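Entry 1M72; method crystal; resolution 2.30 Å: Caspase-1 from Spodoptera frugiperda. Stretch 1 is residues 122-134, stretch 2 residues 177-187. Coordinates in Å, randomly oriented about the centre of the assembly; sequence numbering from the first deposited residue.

Stretch 1 122-134: KPDNLWYYFTADK
Stretch 2, residues 177-187: PVHADFLIAFS

The contact between residues 122-134 and 177-187 of this chain is a mainly apolar packing of a turn-rich segment against a strand and the loop leading into it, fixed at one end by a single backbone hydrogen bond; it buries 481 Å² in total.

The first stretch opens with a type I turn from Lys122 to Asn125, closed by Asn125 N to Lys122 O at 2.8 Å, and continues into a weakly bonded helix at about 125-128. A second type I turn, Tyr128 to Thr131, follows. Thr131 then adopts an extended backbone (phi/psi -65/154), and residues 132-134 return to helical angles. In the second stretch a type I turn from Pro177 to Ala180, with Ala180 N bonded to Pro177 O at 3.2 Å, is followed by Asp181 at positive phi (77/31) and the strand 182-186. The two stretches approach most closely at Ala132 and Val178, whose CA atoms lie 4.5 Å apart, and are wider at Trp127 and Phe182, 8.3 Å between CA atoms. Strand alternation brings Phe182 and Ile184 toward the first stretch, while Leu183 and Ala185 are out of reach.

At the close end, Ala132 N donates to Val178 O at 3.1 Å with an N-H...O angle of 159°, a nearly straight bond that fixes the local register. Both CA-to-CB bonds point toward the opposing stretch, so Ala132 CB and Val178 CB meet at 4.0 Å; Val178 has chi1 m. Thr131, chi1 p, donates from OG1 to Asp133 OD1 at 2.5 Å, satisfying its hydroxyl within its own segment. Asp133 is also chi1 p, and its OD1 lies 3.8 Å from Val178 CB. The Thr131 methyl, CG2, sits over one face of the His179 ring, 4.0 Å from its centroid and 29° off the normal. Although the His179 CA-to-CB bond points away, its chi1 m (-75°) and chi2 of -85° bring the ring back to this methyl.

Phe182 (chi1 -77°, chi2 -101°) spans the middle of the contact. Its CE1 touches Trp127 CB at 3.7 Å and Phe130 CB at 4.1 Å, and its CZ lies 3.3 Å from Phe130 O. Thr131 N approaches the ring edge, 3.7 Å from Phe182 CZ. Trp127 O, 3.6 Å from Phe182 CE1, also accepts a backbone hydrogen bond from Phe130 N at 3.0 Å.

Trp127, with chi1 p (52°) and chi2 84°, has its CA-to-CB bond pointing toward the second stretch, and its indole packs against Ile184 and Phe186. Ile184, chi1 m and chi2 t, places CD1 over one indole face, 3.4 Å from the six-membered-ring centroid and only 14° off the normal, a CH-pi contact; CD1 is likewise 3.4 Å from Trp127 CE2. The far end of the indole meets Phe186 edge to edge, Trp127 CH2 to Phe186 CE1 at 4.1 Å. Phe186, with chi1 off-well at -92° and chi2 89°, also receives Pro123 at its edge, CB to CZ 4.0 Å, which completes the apolar packing at this end.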

# COMPACT_ATOMS: atom_id res chain seq x y z
N LYS C 122 15.44 9.54 -6.01
CA LYS C 122 14.07 9.11 -5.94
C LYS C 122 13.99 7.76 -5.25
O LYS C 122 14.75 6.85 -5.57
CB LYS C 122 13.46 9.02 -7.35
CG LYS C 122 13.27 10.38 -8.01
CD LYS C 122 12.52 10.24 -9.33
CE LYS C 122 12.55 11.56 -10.17
NZ LYS C 122 11.78 12.69 -9.54
N PRO C 123 13.07 7.62 -4.30
CA PRO C 123 12.85 6.38 -3.54
C PRO C 123 12.73 5.16 -4.49
O PRO C 123 13.25 4.07 -4.17
CB PRO C 123 11.53 6.65 -2.81
CG PRO C 123 11.45 8.13 -2.76
CD PRO C 123 12.02 8.62 -4.02
N ASP C 124 12.06 5.35 -5.64
CA ASP C 124 11.86 4.31 -6.67
C ASP C 124 13.19 3.66 -7.06
O ASP C 124 13.23 2.51 -7.54
CB ASP C 124 11.21 4.88 -7.93
CG ASP C 124 9.80 5.38 -7.66
OD1 ASP C 124 8.87 4.90 -8.36
OD2 ASP C 124 9.62 6.24 -6.75
N ASN C 125 14.27 4.40 -6.88
CA ASN C 125 15.55 3.85 -7.19
C ASN C 125 15.87 2.62 -6.37
O ASN C 125 16.60 1.77 -6.84
CB ASN C 125 16.66 4.84 -6.93
CG ASN C 125 16.71 5.97 -7.93
OD1 ASN C 125 17.73 6.62 -8.04
ND2 ASN C 125 15.60 6.24 -8.63
N LEU C 126 15.33 2.52 -5.14
CA LEU C 126 15.63 1.37 -4.28
C LEU C 126 15.13 -0.00 -4.80
O LEU C 126 15.82 -1.00 -4.67
CB LEU C 126 15.11 1.64 -2.84
CG LEU C 126 15.76 2.86 -2.22
CD1 LEU C 126 14.84 3.40 -1.13
CD2 LEU C 126 17.25 2.53 -1.72
N TRP C 127 13.94 -0.01 -5.39
CA TRP C 127 13.34 -1.22 -5.90
C TRP C 127 13.37 -1.40 -7.44
O TRP C 127 13.11 -2.51 -7.95
CB TRP C 127 11.90 -1.31 -5.37
CG TRP C 127 11.02 -0.09 -5.58
CD1 TRP C 127 10.30 0.23 -6.71
CD2 TRP C 127 10.71 0.93 -4.60
NE1 TRP C 127 9.56 1.38 -6.48
CE2 TRP C 127 9.80 1.82 -5.20
CE3 TRP C 127 11.11 1.17 -3.27
CZ2 TRP C 127 9.28 2.95 -4.52
CZ3 TRP C 127 10.59 2.28 -2.60
CH2 TRP C 127 9.69 3.16 -3.23
N TYR C 128 13.75 -0.34 -8.15
CA TYR C 128 13.82 -0.37 -9.60
C TYR C 128 14.56 -1.59 -10.17
O TYR C 128 14.04 -2.27 -11.08
CB TYR C 128 14.49 0.91 -10.13
CG TYR C 128 14.79 0.91 -11.61
CD1 TYR C 128 13.77 1.10 -12.57
CD2 TYR C 128 16.10 0.68 -12.07
CE1 TYR C 128 14.06 1.07 -13.96
CE2 TYR C 128 16.40 0.66 -13.44
CZ TYR C 128 15.38 0.84 -14.36
OH TYR C 128 15.70 0.81 -15.69
N TYR C 129 15.76 -1.85 -9.66
CA TYR C 129 16.59 -2.97 -10.12
C TYR C 129 16.17 -4.38 -9.68
O TYR C 129 16.84 -5.36 -10.01
CB TYR C 129 18.05 -2.79 -9.68
CG TYR C 129 18.68 -1.48 -10.12
CD1 TYR C 129 18.66 -0.36 -9.28
CD2 TYR C 129 19.27 -1.36 -11.39
CE1 TYR C 129 19.22 0.84 -9.68
CE2 TYR C 129 19.83 -0.15 -11.80
CZ TYR C 129 19.80 0.94 -10.94
OH TYR C 129 20.31 2.15 -11.32
N PHE C 130 15.09 -4.49 -8.92
CA PHE C 130 14.70 -5.80 -8.47
C PHE C 130 13.45 -6.35 -9.12
O PHE C 130 12.91 -7.36 -8.67
CB PHE C 130 14.58 -5.79 -6.96
CG PHE C 130 15.87 -5.45 -6.27
CD1 PHE C 130 16.90 -6.41 -6.19
CD2 PHE C 130 16.09 -4.17 -5.73
CE1 PHE C 130 18.14 -6.07 -5.58
CE2 PHE C 130 17.32 -3.82 -5.11
CZ PHE C 130 18.34 -4.76 -5.03
N THR C 131 12.96 -5.71 -10.18
CA THR C 131 11.81 -6.28 -10.86
C THR C 131 12.25 -7.65 -11.46
O THR C 131 13.45 -7.87 -11.71
CB THR C 131 11.23 -5.31 -11.92
OG1 THR C 131 12.25 -4.93 -12.86
CG2 THR C 131 10.61 -4.06 -11.22
N ALA C 132 11.33 -8.58 -11.66
CA ALA C 132 11.70 -9.93 -12.15
C ALA C 132 12.57 -9.99 -13.40
O ALA C 132 13.41 -10.87 -13.52
CB ALA C 132 10.45 -10.78 -12.37
N ASP C 133 12.37 -9.07 -14.34
CA ASP C 133 13.19 -9.08 -15.53
C ASP C 133 14.65 -8.72 -15.22
O ASP C 133 15.57 -9.28 -15.81
CB ASP C 133 12.59 -8.14 -16.56
CG ASP C 133 12.37 -6.75 -16.02
OD1 ASP C 133 12.21 -6.60 -14.78
OD2 ASP C 133 12.36 -5.81 -16.83
N LYS C 134 14.88 -7.80 -14.28
CA LYS C 134 16.24 -7.38 -13.95
C LYS C 134 16.91 -8.29 -12.93
O LYS C 134 18.14 -8.39 -12.91
CB LYS C 134 16.25 -5.93 -13.44
CG LYS C 134 15.61 -4.95 -14.43
CD LYS C 134 15.71 -3.49 -14.01
CE LYS C 134 14.71 -2.61 -14.78
NZ LYS C 134 15.15 -2.40 -16.18
N PRO C 177 3.69 -10.99 -13.28
CA PRO C 177 4.08 -9.63 -13.70
C PRO C 177 5.45 -9.37 -13.11
O PRO C 177 5.72 -9.84 -12.00
CB PRO C 177 3.01 -8.74 -13.05
CG PRO C 177 1.86 -9.65 -12.78
CD PRO C 177 2.52 -10.96 -12.39
N VAL C 178 6.30 -8.63 -13.81
CA VAL C 178 7.62 -8.36 -13.26
C VAL C 178 7.58 -7.40 -12.09
O VAL C 178 8.58 -7.25 -11.37
CB VAL C 178 8.62 -7.87 -14.38
CG1 VAL C 178 8.49 -8.82 -15.59
CG2 VAL C 178 8.37 -6.37 -14.80
N HIS C 179 6.43 -6.75 -11.87
CA HIS C 179 6.27 -5.83 -10.74
C HIS C 179 5.57 -6.44 -9.54
O HIS C 179 5.30 -5.73 -8.55
CB HIS C 179 5.47 -4.62 -11.13
CG HIS C 179 6.23 -3.66 -11.95
ND1 HIS C 179 7.06 -2.70 -11.39
CD2 HIS C 179 6.40 -3.57 -13.30
CE1 HIS C 179 7.70 -2.07 -12.37
NE2 HIS C 179 7.32 -2.58 -13.53
N ALA C 180 5.23 -7.72 -9.63
CA ALA C 180 4.55 -8.37 -8.52
C ALA C 180 5.55 -8.67 -7.43
O ALA C 180 6.75 -8.75 -7.68
CB ALA C 180 3.90 -9.71 -8.95
N ASP C 181 5.03 -8.85 -6.23
CA ASP C 181 5.80 -9.28 -5.08
C ASP C 181 6.70 -8.33 -4.37
O ASP C 181 7.71 -8.72 -3.75
CB ASP C 181 6.54 -10.58 -5.44
CG ASP C 181 5.58 -11.63 -5.98
OD1 ASP C 181 4.44 -11.68 -5.45
OD2 ASP C 181 5.93 -12.36 -6.92
N PHE C 182 6.28 -7.08 -4.40
CA PHE C 182 6.99 -6.03 -3.70
C PHE C 182 6.10 -5.60 -2.54
O PHE C 182 4.85 -5.57 -2.66
CB PHE C 182 7.25 -4.80 -4.62
CG PHE C 182 8.37 -5.00 -5.61
CD1 PHE C 182 9.65 -4.45 -5.36
CD2 PHE C 182 8.17 -5.75 -6.77
CE1 PHE C 182 10.72 -4.65 -6.27
CE2 PHE C 182 9.22 -5.95 -7.69
CZ PHE C 182 10.52 -5.40 -7.43
N LEU C 183 6.75 -5.28 -1.43
CA LEU C 183 6.10 -4.76 -0.26
C LEU C 183 6.92 -3.52 0.05
O LEU C 183 8.13 -3.61 0.28
CB LEU C 183 6.17 -5.71 0.90
CG LEU C 183 5.57 -5.16 2.21
CD1 LEU C 183 4.13 -4.83 1.99
CD2 LEU C 183 5.74 -6.19 3.33
N ILE C 184 6.27 -2.37 0.08
CA ILE C 184 6.98 -1.13 0.33
C ILE C 184 6.30 -0.39 1.45
O ILE C 184 5.18 0.19 1.28
CB ILE C 184 7.04 -0.22 -0.97
CG1 ILE C 184 7.75 -0.96 -2.10
CG2 ILE C 184 7.79 1.11 -0.65
CD1 ILE C 184 7.72 -0.22 -3.46
N ALA C 185 7.00 -0.40 2.58
CA ALA C 185 6.54 0.23 3.80
C ALA C 185 7.21 1.55 4.17
O ALA C 185 8.41 1.58 4.51
CB ALA C 185 6.65 -0.72 4.94
N PHE C 186 6.42 2.61 4.11
CA PHE C 186 6.87 3.95 4.50
C PHE C 186 6.36 4.24 5.92
O PHE C 186 5.23 3.89 6.29
CB PHE C 186 6.36 5.03 3.53
CG PHE C 186 7.32 5.35 2.38
CD1 PHE C 186 7.25 4.64 1.17
CD2 PHE C 186 8.22 6.41 2.47
CE1 PHE C 186 8.06 4.99 0.07
CE2 PHE C 186 9.05 6.77 1.38
CZ PHE C 186 8.97 6.07 0.19
N SER C 187 7.23 4.83 6.72
CA SER C 187 6.94 5.23 8.09
C SER C 187 5.76 6.17 8.16
O SER C 187 5.10 6.29 9.18
CB SER C 187 8.16 5.96 8.69
OG SER C 187 8.50 7.14 7.95